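Local coordinates for protein aminotransferase class-III (Ochrobactrum anthropi, PDB 5GHG) that probably transfers amino groups between amines or amino acids and carbonyl compounds as an omega-transaminase, using a pyridoxal-phosphate cofactor held here in its pyridoxamine form, at residues B[197-200]-B[201-205]; B[204-207]-B[208-211]; B[234-237]-B[238-242]. The protein carries 1 engineered substitution. All coordinates share one frame; numbering follows the deposited sequence.

Contact 1. Residues B[197-200]-B[201-205]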
ATOM      1  N   GLU B 197      12.284  22.354 -29.016  1.00  6.07           N
ATOM      2  CA  GLU B 197      12.443  21.114 -29.748  1.00  8.69           C
ATOM      3  C   GLU B 197      13.894  20.618 -29.738  1.00  6.13           C
ATOM      4  O   GLU B 197      14.130  19.407 -29.761  1.00  6.52           O
ATOM      5  CB  GLU B 197      11.926  21.249 -31.182  1.00 10.61           C
ATOM      6  CG  GLU B 197      10.407  21.376 -31.258  1.00 20.49           C
ATOM      7  CD  GLU B 197       9.854  21.233 -32.682  1.00 24.98           C
ATOM      8  OE1 GLU B 197       8.637  21.488 -32.879  1.00 29.65           O
ATOM      9  OE2 GLU B 197      10.629  20.851 -33.584  1.00 28.32           O
ATOM     10  N   GLN B 198      14.863  21.523 -29.718  1.00  5.49           N
ATOM     11  CA  GLN B 198      16.248  21.100 -29.593  1.00  6.43           C
ATOM     12  C   GLN B 198      16.476  20.437 -28.238  1.00  7.00           C
ATOM     13  O   GLN B 198      17.191  19.441 -28.134  1.00  4.99           O
ATOM     14  CB  GLN B 198      17.195  22.290 -29.782  1.00  7.93           C
ATOM     15  CG  GLN B 198      18.678  21.967 -29.625  1.00  7.08           C
ATOM     16  CD  GLN B 198      19.177  20.875 -30.551  1.00 17.23           C
ATOM     17  OE1 GLN B 198      19.961  19.984 -30.147  1.00 21.68           O
ATOM     18  NE2 GLN B 198      18.737  20.916 -31.785  1.00 12.30           N
ATOM     19  N   PHE B 199      15.857  20.987 -27.194  1.00  4.93           N
ATOM     20  CA  PHE B 199      15.952  20.395 -25.865  1.00  5.38           C
ATOM     21  C   PHE B 199      15.367  18.974 -25.862  1.00  3.82           C
ATOM     22  O   PHE B 199      15.927  18.070 -25.254  1.00  4.38           O
ATOM     23  CB  PHE B 199      15.221  21.315 -24.880  1.00  4.90           C
ATOM     24  CG  PHE B 199      15.081  20.771 -23.503  1.00  5.31           C
ATOM     25  CD1 PHE B 199      16.206  20.462 -22.737  1.00  5.75           C
ATOM     26  CD2 PHE B 199      13.821  20.610 -22.936  1.00  4.98           C
ATOM     27  CE1 PHE B 199      16.062  19.989 -21.447  1.00  5.79           C
ATOM     28  CE2 PHE B 199      13.689  20.133 -21.641  1.00  4.78           C
ATOM     29  CZ  PHE B 199      14.795  19.829 -20.906  1.00  5.51           C
ATOM     30  N   ALA B 200      14.262  18.773 -26.570  1.00  2.96           N
ATOM     31  CA  ALA B 200      13.687  17.439 -26.685  1.00  4.21           C
ATOM     32  C   ALA B 200      14.633  16.493 -27.408  1.00  5.52           C
ATOM     33  O   ALA B 200      14.816  15.332 -27.002  1.00  4.43           O
ATOM     34  CB  ALA B 200      12.348  17.508 -27.397  1.00  4.42           C
ATOM     35  N   THR B 201      15.241  16.964 -28.488  1.00  4.06           N
ATOM     36  CA  THR B 201      16.249  16.168 -29.173  1.00  5.47           C
ATOM     37  C   THR B 201      17.391  15.812 -28.236  1.00  5.34           C
ATOM     38  O   THR B 201      17.843  14.657 -28.199  1.00  4.67           O
ATOM     39  CB  THR B 201      16.751  16.924 -30.411  1.00  5.72           C
ATOM     40  OG1 THR B 201      15.714  16.965 -31.383  1.00  6.91           O
ATOM     41  CG2 THR B 201      17.991  16.248 -31.012  1.00  9.67           C
ATOM     42  N   ARG B 202      17.878  16.783 -27.457  1.00  5.42           N
ATOM     43  CA  ARG B 202      18.977  16.492 -26.548  1.00  5.27           C
ATOM     44  C   ARG B 202      18.566  15.457 -25.487  1.00  6.13           C
ATOM     45  O   ARG B 202      19.372  14.598 -25.113  1.00  5.04           O
ATOM     46  CB  ARG B 202      19.489  17.766 -25.868  1.00  6.28           C
ATOM     47  CG  ARG B 202      20.515  17.474 -24.785  1.00  6.29           C
ATOM     48  CD  ARG B 202      21.331  18.696 -24.363  1.00  7.78           C
ATOM     49  NE  ARG B 202      20.524  19.728 -23.704  1.00  8.66           N
ATOM     50  CZ  ARG B 202      20.288  19.787 -22.403  1.00 11.16           C
ATOM     51  NH1 ARG B 202      19.569  20.794 -21.897  1.00 10.34           N
ATOM     52  NH2 ARG B 202      20.758  18.843 -21.600  1.00  8.86           N
ATOM     53  N   LEU B 203      17.335  15.538 -24.981  1.00  5.29           N
ATOM     54  CA  LEU B 203      16.898  14.571 -23.978  1.00  4.80           C
ATOM     55  C   LEU B 203      16.837  13.155 -24.553  1.00  5.82           C
ATOM     56  O   LEU B 203      17.226  12.190 -23.888  1.00  4.21           O
ATOM     57  CB  LEU B 203      15.521  14.957 -23.411  1.00  4.91           C
ATOM     58  CG  LEU B 203      15.460  16.183 -22.506  1.00  5.57           C
ATOM     59  CD1 LEU B 203      14.048  16.733 -22.445  1.00  6.57           C
ATOM     60  CD2 LEU B 203      15.954  15.840 -21.130  1.00  7.50           C
ATOM     61  N   ALA B 204      16.336  13.010 -25.776  1.00  5.35           N
ATOM     62  CA  ALA B 204      16.308  11.690 -26.402  1.00  7.30           C
ATOM     63  C   ALA B 204      17.726  11.166 -26.663  1.00  7.25           C
ATOM     64  O   ALA B 204      17.975   9.964 -26.532  1.00  6.57           O
ATOM     65  CB  ALA B 204      15.502  11.718 -27.699  1.00  5.48           C
ATOM     66  N   ASP B 205      18.647  12.053 -27.036  1.00  6.59           N
ATOM     67  CA  ASP B 205      20.043  11.655 -27.244  1.00  7.78           C
ATOM     68  C   ASP B 205      20.693  11.212 -25.939  1.00  6.53           C
ATOM     69  O   ASP B 205      21.441  10.233 -25.912  1.00  5.82           O
ATOM     70  CB  ASP B 205      20.848  12.804 -27.837  1.00  8.11           C
ATOM     71  CG  ASP B 205      20.508  13.077 -29.292  1.00 19.65           C
ATOM     72  OD1 ASP B 205      19.804  12.258 -29.916  1.00 22.52           O
ATOM     73  OD2 ASP B 205      20.943  14.139 -29.801  1.00 29.28           O
TER
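The first turns of helix 196-214 hold this contact, where Phe199 meets Arg202 and Leu203. Four i to i+4 backbone hydrogen bonds run through it. The shortest goes from Arg202 N to Gln198 O at 2.8 Å. The Phe199 ring receives two different neighbours. Over one face sits Leu203 CD1, 3.7 Å from the ring centroid, in a CH-pi contact shifted toward the rim near CE2 and CZ. At the ring edge, near its plane, Arg202 NH1 comes within 3.5 Å of Phe199 CD1. The guanidinium is turned 55° from the ring, so the two do not stack. CG of Phe199 stands anti to its own N (chi1 173°), which swings the ring along the helix toward Leu203. An alanine in place of Phe199 is likely to open a gap beside Leu203 CD1 and take away the ring edge that Arg202 NH1 rests against. Arg202 forms salt bridges with Glu194 through NE and with Glu206 through NH2. Thr201 OG1 is hydrogen-bonded to Lys243 of helix 240-250. The chemistry is split: Leu203 faces the buried side with the ring, while the arginine's charge is probably balanced by Glu206, one turn on, and Glu194, just before the helix.

Contact 2. Residues B[204-207]-B[208-211]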
ATOM      1  N   ALA B 204      16.336  13.010 -25.776  1.00  5.35           N
ATOM      2  CA  ALA B 204      16.308  11.690 -26.402  1.00  7.30           C
ATOM      3  C   ALA B 204      17.726  11.166 -26.663  1.00  7.25           C
ATOM      4  O   ALA B 204      17.975   9.964 -26.532  1.00  6.57           O
ATOM      5  CB  ALA B 204      15.502  11.718 -27.699  1.00  5.48           C
ATOM      6  N   ASP B 205      18.647  12.053 -27.036  1.00  6.59           N
ATOM      7  CA  ASP B 205      20.043  11.655 -27.244  1.00  7.78           C
ATOM      8  C   ASP B 205      20.693  11.212 -25.939  1.00  6.53           C
ATOM      9  O   ASP B 205      21.441  10.233 -25.912  1.00  5.82           O
ATOM     10  CB  ASP B 205      20.848  12.804 -27.837  1.00  8.11           C
ATOM     11  CG  ASP B 205      20.508  13.077 -29.292  1.00 19.65           C
ATOM     12  OD1 ASP B 205      19.804  12.258 -29.916  1.00 22.52           O
ATOM     13  OD2 ASP B 205      20.943  14.139 -29.801  1.00 29.28           O
ATOM     14  N   GLU B 206      20.449  11.940 -24.855  1.00  5.60           N
ATOM     15  CA  GLU B 206      20.989  11.547 -23.568  1.00  6.30           C
ATOM     16  C   GLU B 206      20.388  10.221 -23.101  1.00  5.41           C
ATOM     17  O   GLU B 206      21.081   9.405 -22.494  1.00  5.68           O
ATOM     18  CB  GLU B 206      20.752  12.658 -22.535  1.00  8.52           C
ATOM     19  CG  GLU B 206      21.602  13.897 -22.846  1.00  9.42           C
ATOM     20  CD  GLU B 206      21.282  15.084 -21.944  1.00 13.40           C
ATOM     21  OE1 GLU B 206      21.985  16.116 -22.062  1.00 12.42           O
ATOM     22  OE2 GLU B 206      20.318  14.986 -21.140  1.00 12.60           O
ATOM     23  N   LEU B 207      19.102  10.003 -23.379  1.00  4.90           N
ATOM     24  CA  LEU B 207      18.498   8.704 -23.097  1.00  4.28           C
ATOM     25  C   LEU B 207      19.200   7.589 -23.884  1.00  5.79           C
ATOM     26  O   LEU B 207      19.547   6.545 -23.332  1.00  4.95           O
ATOM     27  CB  LEU B 207      17.007   8.735 -23.428  1.00  3.75           C
ATOM     28  CG  LEU B 207      16.258   7.402 -23.382  1.00  3.91           C
ATOM     29  CD1 LEU B 207      16.336   6.757 -21.987  1.00  4.18           C
ATOM     30  CD2 LEU B 207      14.826   7.612 -23.787  1.00  3.13           C
ATOM     31  N   GLU B 208      19.419   7.809 -25.177  1.00  5.34           N
ATOM     32  CA  GLU B 208      20.082   6.783 -25.983  1.00  7.12           C
ATOM     33  C   GLU B 208      21.515   6.555 -25.520  1.00  8.00           C
ATOM     34  O   GLU B 208      21.987   5.406 -25.495  1.00  7.83           O
ATOM     35  CB  GLU B 208      20.037   7.141 -27.462  1.00  8.15           C
ATOM     36  CG  GLU B 208      20.739   6.118 -28.369  1.00 11.11           C
ATOM     37  CD  GLU B 208      20.340   6.272 -29.832  1.00 19.08           C
ATOM     38  OE1 GLU B 208      19.997   7.400 -30.243  1.00 21.60           O
ATOM     39  OE2 GLU B 208      20.367   5.263 -30.560  1.00 21.12           O
ATOM     40  N   GLN B 209      22.207   7.626 -25.113  1.00  6.98           N
ATOM     41  CA  GLN B 209      23.559   7.482 -24.588  1.00  8.40           C
ATOM     42  C   GLN B 209      23.579   6.656 -23.312  1.00  7.43           C
ATOM     43  O   GLN B 209      24.492   5.850 -23.098  1.00  7.22           O
ATOM     44  CB  GLN B 209      24.196   8.860 -24.333  1.00  9.38           C
ATOM     45  CG  GLN B 209      24.504   9.605 -25.620  1.00 15.10           C
ATOM     46  CD  GLN B 209      24.726  11.093 -25.374  1.00 18.09           C
ATOM     47  OE1 GLN B 209      25.109  11.512 -24.273  1.00 19.77           O
ATOM     48  NE2 GLN B 209      24.484  11.889 -26.383  1.00 19.66           N
ATOM     49  N   LEU B 210      22.597   6.861 -22.438  1.00  5.41           N
ATOM     50  CA  LEU B 210      22.478   6.034 -21.240  1.00  6.41           C
ATOM     51  C   LEU B 210      22.251   4.559 -21.611  1.00  4.98           C
ATOM     52  O   LEU B 210      22.909   3.661 -21.066  1.00  6.56           O
ATOM     53  CB  LEU B 210      21.340   6.547 -20.350  1.00  7.46           C
ATOM     54  CG  LEU B 210      21.068   5.770 -19.061  1.00  9.25           C
ATOM     55  CD1 LEU B 210      22.281   5.714 -18.164  1.00 11.38           C
ATOM     56  CD2 LEU B 210      19.894   6.365 -18.282  1.00  9.16           C
ATOM     57  N   ILE B 211      21.324   4.301 -22.527  1.00  4.61           N
ATOM     58  CA  ILE B 211      21.020   2.935 -22.928  1.00  5.96           C
ATOM     59  C   ILE B 211      22.271   2.251 -23.495  1.00  7.85           C
ATOM     60  O   ILE B 211      22.589   1.103 -23.156  1.00  5.86           O
ATOM     61  CB  ILE B 211      19.864   2.909 -23.932  1.00  5.34           C
ATOM     62  CG1 ILE B 211      18.549   3.349 -23.261  1.00  4.85           C
ATOM     63  CG2 ILE B 211      19.709   1.536 -24.603  1.00  6.15           C
ATOM     64  CD1 ILE B 211      17.480   3.784 -24.263  1.00  4.39           C
TER
HETATM   65  O   HOH W   1      18.513   9.965 -29.895  1.00 22.03           O
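Leu207 and Ile211 form the apolar part of this contact, one turn apart in helix 196-214. Their CD1 atoms meet at 3.9 Å. CG1 of Ile211 also lies 3.3 Å from Leu207 O. The torsion puts it there: CG1 lies beside the Ile211 backbone N, anti to the carbonyl carbon (chi1 -67°). The backbone supplies four i to i+4 hydrogen bonds, among them Gln209 N to Asp205 O at 2.8 Å and Ile211 N to Leu207 O at 3.0 Å. Gln209 also lays its side chain back over the preceding turn, with CG 3.1 Å from Asp205 O. Asp205 and Glu208 meet through a water. It donates to Asp205 OD1 at 2.6 Å and to Glu208 OE1 at 3.0 Å. This lets two carboxylates share a partner while their oxygens stay 4.9 Å apart, OD1 to OE1, which probably eases their like charges. The other oxygen of Glu208, OE2, makes a salt bridge to Arg250 and a hydrogen bond to Tyr251. Around the contact, Leu207, Leu210 and Ile211 touch Ile145 of strand 143-147. Leu207, Glu208 and Ile211 also pack on helix 240-250, so helix 196-214 is joined both to helix 240-250 and to the sheet.

Contact 3. Residues B[234-237]-B[238-242]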
ATOM      1  N   VAL B 234       5.367  19.251 -14.556  1.00  5.34           N
ATOM      2  CA  VAL B 234       6.316  19.467 -15.649  1.00  6.89           C
ATOM      3  C   VAL B 234       5.713  18.927 -16.935  1.00  7.27           C
ATOM      4  O   VAL B 234       5.498  17.728 -17.079  1.00  6.18           O
ATOM      5  CB  VAL B 234       7.681  18.821 -15.361  1.00  8.52           C
ATOM      6  CG1 VAL B 234       8.599  19.002 -16.563  1.00  8.73           C
ATOM      7  CG2 VAL B 234       8.326  19.436 -14.115  1.00  7.35           C
ATOM      8  N   VAL B 235       5.413  19.820 -17.866  1.00  5.33           N
ATOM      9  CA  VAL B 235       4.905  19.448 -19.186  1.00  5.16           C
ATOM     10  C   VAL B 235       6.127  19.266 -20.075  1.00  5.55           C
ATOM     11  O   VAL B 235       6.985  20.157 -20.136  1.00  6.20           O
ATOM     12  CB  VAL B 235       3.943  20.510 -19.744  1.00  8.18           C
ATOM     13  CG1 VAL B 235       3.400  20.090 -21.096  1.00  6.82           C
ATOM     14  CG2 VAL B 235       2.805  20.783 -18.746  1.00  5.87           C
ATOM     15  N   PRO B 236       6.261  18.131 -20.757  1.00  6.06           N
ATOM     16  CA  PRO B 236       7.468  17.892 -21.557  1.00  6.84           C
ATOM     17  C   PRO B 236       7.443  18.777 -22.792  1.00  7.11           C
ATOM     18  O   PRO B 236       6.380  19.227 -23.222  1.00  4.15           O
ATOM     19  CB  PRO B 236       7.360  16.409 -21.927  1.00  7.66           C
ATOM     20  CG  PRO B 236       5.868  16.141 -21.954  1.00  8.12           C
ATOM     21  CD  PRO B 236       5.288  17.026 -20.854  1.00  8.14           C
ATOM     22  N   PRO B 237       8.609  19.052 -23.378  1.00  6.94           N
ATOM     23  CA  PRO B 237       8.630  19.895 -24.571  1.00  8.48           C
ATOM     24  C   PRO B 237       7.973  19.187 -25.743  1.00  9.86           C
ATOM     25  O   PRO B 237       7.823  17.960 -25.770  1.00  6.55           O
ATOM     26  CB  PRO B 237      10.129  20.137 -24.799  1.00  7.64           C
ATOM     27  CG  PRO B 237      10.793  18.979 -24.168  1.00  6.54           C
ATOM     28  CD  PRO B 237       9.949  18.586 -23.005  1.00  6.18           C
ATOM     29  N   LYS B 238       7.534  19.972 -26.719  1.00  8.59           N
ATOM     30  CA  LYS B 238       6.960  19.358 -27.894  1.00  9.20           C
ATOM     31  C   LYS B 238       8.012  18.493 -28.593  1.00  7.89           C
ATOM     32  O   LYS B 238       9.204  18.843 -28.633  1.00  5.99           O
ATOM     33  CB  LYS B 238       6.388  20.413 -28.850  1.00 18.17           C
ATOM     34  CG  LYS B 238       7.295  21.561 -29.180  1.00 25.29           C
ATOM     35  CD  LYS B 238       6.599  22.491 -30.191  1.00 33.76           C
ATOM     36  CE  LYS B 238       7.534  23.592 -30.731  1.00 36.37           C
ATOM     37  NZ  LYS B 238       7.868  24.605 -29.690  1.00 39.03           N
ATOM     38  N   THR B 239       7.561  17.345 -29.103  1.00  6.21           N
ATOM     39  CA  THR B 239       8.324  16.306 -29.775  1.00  6.82           C
ATOM     40  C   THR B 239       9.045  15.376 -28.807  1.00  5.10           C
ATOM     41  O   THR B 239       9.607  14.366 -29.245  1.00  3.35           O
ATOM     42  CB  THR B 239       9.354  16.843 -30.807  1.00  7.47           C
ATOM     43  OG1 THR B 239      10.473  17.447 -30.144  1.00  4.91           O
ATOM     44  CG2 THR B 239       8.689  17.848 -31.756  1.00 10.57           C
ATOM     45  N   TYR B 240       9.029  15.660 -27.503  1.00  3.87           N
ATOM     46  CA  TYR B 240       9.732  14.804 -26.550  1.00  3.96           C
ATOM     47  C   TYR B 240       9.257  13.356 -26.635  1.00  2.83           C
ATOM     48  O   TYR B 240      10.062  12.428 -26.804  1.00  3.85           O
ATOM     49  CB  TYR B 240       9.525  15.329 -25.127  1.00  3.70           C
ATOM     50  CG  TYR B 240      10.047  14.410 -24.043  1.00  2.77           C
ATOM     51  CD1 TYR B 240      11.388  14.443 -23.667  1.00  3.03           C
ATOM     52  CD2 TYR B 240       9.196  13.529 -23.380  1.00  3.68           C
ATOM     53  CE1 TYR B 240      11.865  13.649 -22.657  1.00  4.06           C
ATOM     54  CE2 TYR B 240       9.667  12.718 -22.339  1.00  3.81           C
ATOM     55  CZ  TYR B 240      10.998  12.777 -21.987  1.00  4.34           C
ATOM     56  OH  TYR B 240      11.515  11.984 -20.980  1.00  3.06           O
ATOM     57  N   TRP B 241       7.961  13.134 -26.487  1.00  4.13           N
ATOM     58  CA  TRP B 241       7.483  11.764 -26.411  1.00  4.04           C
ATOM     59  C   TRP B 241       7.658  11.014 -27.726  1.00  5.41           C
ATOM     60  O   TRP B 241       7.906   9.800 -27.728  1.00  4.50           O
ATOM     61  CB  TRP B 241       6.035  11.720 -25.923  1.00  5.09           C
ATOM     62  CG  TRP B 241       5.967  11.777 -24.410  1.00  4.01           C
ATOM     63  CD1 TRP B 241       5.458  12.779 -23.639  1.00  5.58           C
ATOM     64  CD2 TRP B 241       6.471  10.789 -23.500  1.00  3.54           C
ATOM     65  NE1 TRP B 241       5.597  12.473 -22.306  1.00  3.97           N
ATOM     66  CE2 TRP B 241       6.219  11.256 -22.196  1.00  3.49           C
ATOM     67  CE3 TRP B 241       7.106   9.559 -23.666  1.00  3.80           C
ATOM     68  CZ2 TRP B 241       6.570  10.521 -21.050  1.00  2.97           C
ATOM     69  CZ3 TRP B 241       7.449   8.820 -22.511  1.00  3.33           C
ATOM     70  CH2 TRP B 241       7.192   9.315 -21.241  1.00  4.06           C
ATOM     71  N   GLU B 242       7.564  11.714 -28.853  1.00  6.20           N
ATOM     72  CA  GLU B 242       7.828  11.081 -30.142  1.00  5.49           C
ATOM     73  C   GLU B 242       9.290  10.641 -30.240  1.00  5.93           C
ATOM     74  O   GLU B 242       9.585   9.504 -30.603  1.00  5.21           O
ATOM     75  CB  GLU B 242       7.468  12.032 -31.282  1.00  8.05           C
ATOM     76  CG  GLU B 242       7.865  11.539 -32.646  1.00 15.04           C
ATOM     77  CD  GLU B 242       7.684  12.594 -33.739  1.00 25.89           C
ATOM     78  OE1 GLU B 242       8.279  12.432 -34.823  1.00 34.20           O
ATOM     79  OE2 GLU B 242       6.945  13.575 -33.519  1.00 22.22           O
TER
HETATM   80  O   HOH W   2       5.982  15.421 -25.946  1.00  9.89           O
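Pro236 and Pro237 pack against Tyr240 and Trp241 where the chain enters helix 240-250. This is the tight side of the contact. Pro236 touches both aromatic residues with different ring atoms. Its CB lies 3.7 Å from Tyr240 CD2, and its CG lies 3.8 Å from Trp241 CD1. Both approaches are oblique to the rings. Pro237 CD meets Tyr240 CB at 3.9 Å. The two aromatic rings also meet each other, with Tyr240 CE2 over the centre of one Trp241 face and Trp241 CD1 in plane at the tyrosine edge. CG of Tyr240 is anti to the backbone N (chi1 172°). This sends the ring past Pro236 and its hydroxyl on to Arg147, with which it is hydrogen-bonded.

A type II beta turn from Pro237 to Tyr240 leads the chain into the helix. It is closed by Tyr240 N to Pro237 O at 3.1 Å, with the donor 41° out of the carbonyl plane. A water also donates to Pro237 O and accepts from Trp241 N, each at 3.1 Å. One carbonyl therefore serves two donors, and the water takes up an N-H of the first helical turn.

The outer side is looser. Lys238 is exposed and points away from the prolines, and its backbone N is hydrogen-bonded to Glu196. Thr239, at the N-cap position, makes no capping bond with its side chain; its OG1 is hydrogen-bonded to Lys243. The helix start is probably fixed by proline-aromatic packing on the inside and by the turn and a water at the backbone.

Contacts 1 and 2 share helix 196-214 and overlap at Ala204 and Asp205, with centres about 10 Å apart. Contact 3 is the entry to helix 240-250, and is the most buried of the three. Contacts 1 and 2 are each partly buried, with apolar residues on the inner side and charged ones outside. Contact 1 pairs an aromatic face with a leucine, whereas contact 2 is purely aliphatic there and bridges its acids by water. Contact 3 relies on prolines and aromatic rings. It touches contact 1 directly: Phe199 CD2 meets Pro237 CG at 3.7 Å. Contacts 2 and 3 do not touch, though contact 3 opens helix 240-250 and contact 2 packs against its later residues.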